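Local coordinates for 4-alpha-glucanotransferase (Streptococcus agalactiae, PDB 6M6T), which is an amylomaltase of the 4-alpha-glucanotransferase family, an enzyme with a TIM-barrel fold that holds bound glycan in its pocket, at residues Ser7-His12 with Thr446-Leu451; Asn398-Gly403 with Ala456-Asn461; Asp450-Pro455 with Trp470-Arg475. All coordinates share one frame; numbering follows the deposited sequence.

Interaction 1: Ser7-His12 with Thr446-Leu451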
# COMPACT_ATOMS: atom_id res chain seq x y z
N SER A 7 -19.10 -3.23 4.56
CA SER A 7 -17.97 -3.17 5.47
C SER A 7 -16.84 -4.03 4.91
O SER A 7 -17.01 -4.78 3.94
CB SER A 7 -18.33 -3.62 6.89
OG SER A 7 -17.93 -4.96 7.11
N GLY A 8 -15.67 -3.86 5.52
CA GLY A 8 -14.49 -4.55 5.03
C GLY A 8 -13.43 -4.58 6.10
O GLY A 8 -13.56 -3.96 7.16
N VAL A 9 -12.37 -5.31 5.80
CA VAL A 9 -11.30 -5.55 6.76
C VAL A 9 -10.00 -5.02 6.16
O VAL A 9 -9.78 -5.13 4.95
CB VAL A 9 -11.23 -7.06 7.12
CG1 VAL A 9 -9.93 -7.45 7.79
CG2 VAL A 9 -12.40 -7.41 8.04
N LEU A 10 -9.17 -4.41 7.00
CA LEU A 10 -7.89 -3.81 6.59
C LEU A 10 -6.74 -4.71 7.04
O LEU A 10 -6.33 -4.70 8.21
CB LEU A 10 -7.74 -2.39 7.14
CG LEU A 10 -6.40 -1.75 6.80
CD1 LEU A 10 -6.40 -1.20 5.37
CD2 LEU A 10 -6.07 -0.66 7.78
N MET A 11 -6.22 -5.48 6.10
CA MET A 11 -5.11 -6.40 6.38
C MET A 11 -4.24 -6.56 5.15
O MET A 11 -4.69 -7.04 4.11
CB MET A 11 -5.61 -7.76 6.81
CG MET A 11 -4.77 -8.31 7.90
SD MET A 11 -4.88 -10.08 7.97
CE MET A 11 -3.78 -10.23 9.35
N HIS A 12 -2.97 -6.22 5.29
CA HIS A 12 -2.08 -6.37 4.16
C HIS A 12 -1.70 -7.84 3.98
O HIS A 12 -1.61 -8.61 4.95
CB HIS A 12 -0.82 -5.53 4.35
CG HIS A 12 -0.06 -5.33 3.09
ND1 HIS A 12 1.24 -4.87 3.07
CD2 HIS A 12 -0.40 -5.53 1.79
CE1 HIS A 12 1.66 -4.78 1.82
NE2 HIS A 12 0.68 -5.18 1.02
N THR A 446 -12.49 -2.37 9.30
CA THR A 446 -12.01 -2.78 10.60
C THR A 446 -10.57 -3.27 10.49
O THR A 446 -10.25 -4.07 9.61
CB THR A 446 -12.91 -3.86 11.18
OG1 THR A 446 -14.22 -3.31 11.37
CG2 THR A 446 -12.33 -4.38 12.51
N CYS A 447 -9.71 -2.74 11.35
CA CYS A 447 -8.30 -3.07 11.34
C CYS A 447 -8.13 -4.43 11.98
O CYS A 447 -8.41 -4.59 13.17
CB CYS A 447 -7.51 -2.02 12.12
SG CYS A 447 -6.72 -0.70 11.15
N MET A 448 -7.66 -5.42 11.20
CA MET A 448 -7.58 -6.78 11.72
C MET A 448 -6.86 -6.85 13.07
O MET A 448 -7.12 -7.77 13.85
CB MET A 448 -6.90 -7.69 10.70
CG MET A 448 -6.68 -9.14 11.16
SD MET A 448 -8.21 -10.05 11.43
CE MET A 448 -8.95 -9.94 9.83
N GLN A 449 -5.99 -5.88 13.38
CA GLN A 449 -5.39 -5.83 14.71
C GLN A 449 -6.47 -5.74 15.78
O GLN A 449 -6.51 -6.56 16.71
CB GLN A 449 -4.45 -4.64 14.82
CG GLN A 449 -3.04 -4.85 14.30
CD GLN A 449 -2.95 -4.55 12.81
OE1 GLN A 449 -3.89 -4.80 12.04
NE2 GLN A 449 -1.81 -4.00 12.41
N ASP A 450 -7.36 -4.75 15.65
CA ASP A 450 -8.34 -4.44 16.69
C ASP A 450 -9.44 -5.50 16.79
O ASP A 450 -9.97 -5.73 17.88
CB ASP A 450 -8.95 -3.07 16.43
CG ASP A 450 -7.88 -2.01 16.24
OD1 ASP A 450 -6.90 -2.03 17.03
OD2 ASP A 450 -8.02 -1.16 15.31
N LEU A 451 -9.78 -6.14 15.68
CA LEU A 451 -10.70 -7.28 15.74
C LEU A 451 -10.18 -8.37 16.68
O LEU A 451 -10.97 -9.00 17.39
CB LEU A 451 -10.92 -7.82 14.34
CG LEU A 451 -11.92 -8.95 14.33
CD1 LEU A 451 -13.29 -8.40 14.00
CD2 LEU A 451 -11.47 -9.98 13.33
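This is a parallel strand pairing at the seam of the TIM barrel, where the first strand, 6-10, meets the last, 443-447. Val-9 pairs with Thr-446 and Leu-10 with Cys-447. Two backbone bonds carry the pairing. Thr-446 N donates a hydrogen bond to Gly-8 O at 2.9 Å, in the carbonyl plane. Leu-10 N binds Thr-446 O at 2.8 Å with an N-H...O angle of 167°, but it stands above the carbonyl plane. A third, weak bond runs from Met-448 N to Leu-10 O over 3.4 Å. It carries the pairing one residue past Cys-447, the N-cap of helix 448-451, and so ties the helix start to the end of the first strand.

The side chains divide between the two faces of the sheet. On the face of Leu-10 and Cys-447, the branch CD2 of Leu-10 touches Cys-447 SG at 3.4 Å. On the face of Val-9 and Thr-446, Met-448 does most of the work. Its CG is anti to the backbone N, and bends at chi2 and chi3 turn the tip back, so that Met-448 CE meets Val-9 CG1 at 3.4 Å. Met-11 is extended beyond CG and crosses Met-448 obliquely. Met-11 CG lies 3.6 Å from Met-448 CB, and Met-11 CE lies the same 3.6 Å from Met-448 CG.

All the touching residues are buried. Thr-446 OG1 is hydrogen-bonded to Tyr-437 OH. Strand 6-10 also bonds to strand 43-45 through Val-9, so it sits between two parallel neighbours. Helix 27-38 covers Val-9, Met-11 and Met-448 with Phe-32, while Leu-487 of helix 481-493 packs on Val-9.

Interaction 2: Asn398-Gly403 with Ala456-Asn461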
# COMPACT_ATOMS: atom_id res chain seq x y z
N ASN A 398 -1.98 4.91 12.08
CA ASN A 398 -2.45 5.28 13.40
C ASN A 398 -2.17 4.15 14.37
O ASN A 398 -1.89 3.02 13.98
CB ASN A 398 -3.95 5.57 13.38
CG ASN A 398 -4.29 6.82 12.60
OD1 ASN A 398 -4.81 6.75 11.48
ND2 ASN A 398 -4.00 7.96 13.20
N GLU A 399 -2.29 4.46 15.65
CA GLU A 399 -2.16 3.43 16.66
C GLU A 399 -3.27 2.39 16.51
O GLU A 399 -4.31 2.64 15.90
CB GLU A 399 -2.22 4.07 18.04
CG GLU A 399 -1.35 5.30 18.13
CD GLU A 399 -1.74 6.20 19.28
OE1 GLU A 399 -2.59 7.11 19.06
OE2 GLU A 399 -1.20 5.99 20.39
N VAL A 400 -3.03 1.19 17.04
CA VAL A 400 -4.15 0.28 17.22
C VAL A 400 -5.04 0.86 18.32
O VAL A 400 -4.56 1.58 19.20
CB VAL A 400 -3.68 -1.14 17.57
CG1 VAL A 400 -2.67 -1.63 16.55
CG2 VAL A 400 -3.13 -1.17 18.98
N ILE A 401 -6.34 0.55 18.26
CA ILE A 401 -7.31 1.14 19.19
C ILE A 401 -6.87 0.93 20.63
O ILE A 401 -6.97 1.84 21.46
CB ILE A 401 -8.72 0.55 18.95
CG1 ILE A 401 -9.29 0.98 17.61
CG2 ILE A 401 -9.68 0.95 20.09
CD1 ILE A 401 -10.44 0.14 17.17
N ASN A 402 -6.40 -0.28 20.95
CA ASN A 402 -5.90 -0.52 22.29
C ASN A 402 -4.78 0.43 22.64
O ASN A 402 -4.67 0.85 23.80
CB ASN A 402 -5.43 -1.95 22.43
CG ASN A 402 -6.53 -2.86 22.86
OD1 ASN A 402 -7.46 -2.43 23.54
ND2 ASN A 402 -6.45 -4.12 22.47
N GLY A 403 -3.96 0.79 21.65
CA GLY A 403 -2.90 1.75 21.89
C GLY A 403 -3.40 3.18 21.99
O GLY A 403 -3.00 3.93 22.88
N ALA A 456 -0.41 -2.33 21.89
CA ALA A 456 0.21 -1.25 21.12
C ALA A 456 1.35 -1.72 20.24
O ALA A 456 1.65 -1.07 19.24
CB ALA A 456 0.71 -0.15 22.06
N ASP A 457 1.98 -2.85 20.59
CA ASP A 457 3.08 -3.40 19.79
C ASP A 457 2.69 -3.61 18.33
O ASP A 457 3.58 -3.62 17.46
CB ASP A 457 3.58 -4.74 20.38
CG ASP A 457 2.48 -5.86 20.42
OD1 ASP A 457 1.74 -6.09 19.43
OD2 ASP A 457 2.39 -6.56 21.47
N SER A 458 1.40 -3.76 18.05
CA SER A 458 0.91 -4.31 16.79
C SER A 458 0.72 -3.27 15.70
O SER A 458 0.30 -3.62 14.60
CB SER A 458 -0.43 -5.04 17.01
OG SER A 458 -1.29 -4.24 17.81
N ARG A 459 1.02 -2.00 16.01
CA ARG A 459 0.89 -0.93 15.04
C ARG A 459 1.68 -1.26 13.77
O ARG A 459 2.80 -1.76 13.84
CB ARG A 459 1.39 0.38 15.67
CG ARG A 459 1.04 1.66 14.93
CD ARG A 459 1.76 2.87 15.54
NE ARG A 459 1.44 4.05 14.75
CZ ARG A 459 1.30 5.28 15.23
NH1 ARG A 459 1.48 5.53 16.52
NH2 ARG A 459 0.99 6.27 14.41
N MET A 460 1.08 -1.00 12.60
CA MET A 460 1.72 -1.37 11.34
C MET A 460 2.79 -0.36 10.93
O MET A 460 3.92 -0.74 10.63
CB MET A 460 0.68 -1.51 10.24
CG MET A 460 1.25 -2.09 8.97
SD MET A 460 1.64 -3.84 9.12
CE MET A 460 1.62 -4.27 7.38
N ASN A 461 2.43 0.93 10.90
CA ASN A 461 3.40 2.01 10.68
C ASN A 461 3.33 2.98 11.83
O ASN A 461 2.31 3.07 12.51
CB ASN A 461 3.15 2.79 9.38
CG ASN A 461 4.39 3.59 8.94
OD1 ASN A 461 5.51 3.06 8.97
ND2 ASN A 461 4.20 4.85 8.53
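Arg-459 lays its guanidinium over the peptide that joins Asn-398 to Glu-399. Glu-399 N sits 3.7 Å above the guanidinium plane of Arg-459, over its centre. Asn-398 C lies on the same face, nearer the rim. The Arg-459 chain is extended from CG to NE, with CG anti to the backbone N, and this carries the group across the other segment. Its CG passes Asn-398 O at 3.4 Å on the way.

Two bonds orient the flat group. Arg-459 NE binds Asn-461 O at 2.6 Å, on a lone pair of that carbonyl, although the bond is bent, with an N-H...O angle of 132°. Arg-459 NH2 binds Asp-397 O. Glu-399 meets the group through its methylene, with Glu-399 CG 3.3 Å from Arg-459 NH1. Its carboxylate is not in contact: Glu-399 OE2 stays 4.7 Å from Arg-459 NH1 and bonds to Asn-407 ND2 instead.

Val-400, the N-cap of helix 401-404, points its side chain at the other segment. Its CG1 touches Ser-458 OG at 3.2 Å, and that hydroxyl is hydrogen-bonded to Pro-455 O. At the far end Gly-403 CA faces Ala-456 CB at 4.1 Å.

The arrangement belongs to loops that line the glycan pocket. Asn-461 and Asp-397 are both pocket residues, and Asn-461 ND2 makes weak hydrogen bonds to Asp-397 OD2 and to O2 of the bound AC1. Arg-459, which bonds their two backbone carbonyls, is thus a second-shell residue of the pocket.

Interaction 3: Asp450-Pro455 with Trp470-Arg475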
# COMPACT_ATOMS: atom_id res chain seq x y z
N ASP A 450 -7.36 -4.75 15.65
CA ASP A 450 -8.34 -4.44 16.69
C ASP A 450 -9.44 -5.50 16.79
O ASP A 450 -9.97 -5.73 17.88
CB ASP A 450 -8.95 -3.07 16.43
CG ASP A 450 -7.88 -2.01 16.24
OD1 ASP A 450 -6.90 -2.03 17.03
OD2 ASP A 450 -8.02 -1.16 15.31
N LEU A 451 -9.78 -6.14 15.68
CA LEU A 451 -10.70 -7.28 15.74
C LEU A 451 -10.18 -8.37 16.68
O LEU A 451 -10.97 -9.00 17.39
CB LEU A 451 -10.92 -7.82 14.34
CG LEU A 451 -11.92 -8.95 14.33
CD1 LEU A 451 -13.29 -8.40 14.00
CD2 LEU A 451 -11.47 -9.98 13.33
N LEU A 452 -8.87 -8.61 16.70
CA LEU A 452 -8.28 -9.57 17.64
C LEU A 452 -7.81 -8.93 18.94
O LEU A 452 -7.15 -9.61 19.73
CB LEU A 452 -7.10 -10.30 17.00
CG LEU A 452 -7.30 -10.68 15.54
CD1 LEU A 452 -5.95 -10.98 14.90
CD2 LEU A 452 -8.27 -11.86 15.39
N ASP A 453 -8.11 -7.65 19.15
CA ASP A 453 -7.75 -6.95 20.39
C ASP A 453 -6.24 -7.01 20.65
O ASP A 453 -5.79 -7.46 21.70
CB ASP A 453 -8.54 -7.52 21.58
CG ASP A 453 -8.65 -6.54 22.76
OD1 ASP A 453 -9.10 -5.38 22.56
OD2 ASP A 453 -8.30 -6.92 23.90
N LYS A 454 -5.43 -6.51 19.63
CA LYS A 454 -3.99 -6.66 19.89
C LYS A 454 -3.41 -5.39 20.53
O LYS A 454 -3.94 -4.29 20.35
CB LYS A 454 -3.25 -6.98 18.59
CG LYS A 454 -3.36 -8.45 18.16
CD LYS A 454 -2.85 -9.37 19.26
CE LYS A 454 -2.59 -10.78 18.73
NZ LYS A 454 -1.44 -10.84 17.77
N PRO A 455 -2.30 -5.51 21.31
CA PRO A 455 -1.80 -4.35 22.08
C PRO A 455 -1.01 -3.35 21.25
O PRO A 455 -0.93 -3.49 20.03
CB PRO A 455 -0.92 -5.00 23.16
CG PRO A 455 -1.18 -6.49 23.06
CD PRO A 455 -1.54 -6.72 21.63
N TRP A 470 5.87 -2.24 9.58
CA TRP A 470 5.39 -3.19 8.57
C TRP A 470 5.70 -4.63 8.96
O TRP A 470 5.85 -5.50 8.09
CB TRP A 470 5.94 -2.87 7.17
CG TRP A 470 6.10 -1.38 6.92
CD1 TRP A 470 7.26 -0.67 6.97
CD2 TRP A 470 5.07 -0.44 6.57
NE1 TRP A 470 7.02 0.66 6.69
CE2 TRP A 470 5.69 0.82 6.44
CE3 TRP A 470 3.69 -0.54 6.37
CZ2 TRP A 470 4.97 1.98 6.11
CZ3 TRP A 470 2.98 0.61 6.04
CH2 TRP A 470 3.62 1.85 5.91
N GLN A 471 5.78 -4.90 10.25
CA GLN A 471 6.22 -6.19 10.73
C GLN A 471 5.11 -7.03 11.34
O GLN A 471 5.37 -8.18 11.70
CB GLN A 471 7.32 -6.01 11.78
CG GLN A 471 8.68 -5.90 11.19
CD GLN A 471 9.61 -5.24 12.15
OE1 GLN A 471 9.28 -5.10 13.33
NE2 GLN A 471 10.76 -4.80 11.65
N TRP A 472 3.90 -6.51 11.49
CA TRP A 472 2.87 -7.29 12.15
C TRP A 472 2.41 -8.45 11.27
O TRP A 472 2.10 -8.27 10.09
CB TRP A 472 1.68 -6.42 12.52
CG TRP A 472 0.70 -7.17 13.35
CD1 TRP A 472 0.84 -7.56 14.65
CD2 TRP A 472 -0.59 -7.63 12.93
NE1 TRP A 472 -0.28 -8.22 15.07
CE2 TRP A 472 -1.17 -8.28 14.04
CE3 TRP A 472 -1.30 -7.55 11.73
CZ2 TRP A 472 -2.44 -8.86 13.97
CZ3 TRP A 472 -2.55 -8.13 11.67
CH2 TRP A 472 -3.11 -8.77 12.79
N ARG A 473 2.37 -9.63 11.86
CA ARG A 473 1.67 -10.76 11.28
C ARG A 473 0.67 -11.28 12.31
O ARG A 473 0.80 -11.02 13.51
CB ARG A 473 2.65 -11.86 10.82
CG ARG A 473 3.51 -11.43 9.63
CD ARG A 473 4.51 -12.49 9.23
NE ARG A 473 3.87 -13.64 8.60
CZ ARG A 473 4.29 -14.90 8.71
NH1 ARG A 473 5.38 -15.19 9.43
NH2 ARG A 473 3.63 -15.87 8.11
N MET A 474 -0.32 -12.01 11.84
CA MET A 474 -1.41 -12.48 12.69
C MET A 474 -1.37 -13.99 12.84
O MET A 474 -1.34 -14.73 11.85
CB MET A 474 -2.75 -12.05 12.12
CG MET A 474 -3.93 -12.83 12.63
SD MET A 474 -5.14 -12.91 11.30
CE MET A 474 -4.22 -13.94 10.17
N ARG A 475 -1.39 -14.46 14.09
CA ARG A 475 -1.46 -15.89 14.35
C ARG A 475 -2.85 -16.42 13.99
O ARG A 475 -3.87 -15.81 14.34
CB ARG A 475 -1.16 -16.16 15.82
CG ARG A 475 -0.09 -15.25 16.38
CD ARG A 475 0.55 -15.83 17.63
NE ARG A 475 -0.36 -15.82 18.78
CZ ARG A 475 -0.49 -14.79 19.61
NH1 ARG A 475 0.22 -13.68 19.41
NH2 ARG A 475 -1.33 -14.86 20.64
O HOH W 1 -2.50 -12.78 15.75
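A Schellman motif ends helix 448-451, and the residues around it pack on the loop 470-475. Asp-453, with positive phi, is the C-prime residue. Asp-453 N binds Asp-450 O at 3.0 Å, and Lys-454 N reaches back to Gln-449 O. Leu-452 and Lys-454, the residues before and after Asp-453, both point toward the loop.

Leu-452 makes the apolar half. Its CD1 touches Met-474 CG at 3.6 Å, and the two side chains cross at about a right angle. The same methyl, Leu-452 CD1, comes to the edge of the Trp-472 ring, 4.2 Å from CH2. Met-474 CG is anti to the backbone N, and the chain then bends at chi2 and chi3. Trp-472 also packs on Met-11, after the first strand, and on Met-448 and Gln-449 of helix 448-451.

Lys-454 makes the polar half. Bends at chi2 and chi4 bring its NZ to another part of the indole edge, 3.9 Å from Trp-472 NE1. The amine lies near the ring plane, not over a face, so this is not a cation-pi contact. One water joins the segments by accepting from Lys-454 NZ at 3.0 Å and from Arg-475 N at 2.6 Å.

Lys-454 NZ is also 3.7 Å from Arg-475 NH1, a close pair of like charges. Glu-98 answers both: its OE2 forms a salt bridge with the lysine amine and its OE1 one with Arg-475 NH1. Asp-478 forms another with Arg-475 NH2. The acidic groups probably offset the repulsion and would favour the charged form of Lys-454, with Glu-98 clasping the two segments together.

Overall arrangement
All three contacts lie on the same side of the chain centre. The centres of interactions 1 and 2 are 12 Å apart, those of 1 and 3 are 9 Å apart, and those of 2 and 3 are 8 Å apart. The chain order is 7-12, 398-403, 446-451, 450-455, 456-461, 470-475. Interactions 1 and 3 share Asp-450 and Leu-451 on helix 448-451. Asp-450 OD1 also bonds to Ile-401 N of interaction 2, and Gln-449 NE2 bonds to Ser-458 O. Met-460 O and Trp-470 N join interactions 2 and 3. The short helix after the last barrel strand thus connects the barrel seam with the loops at the glycan pocket.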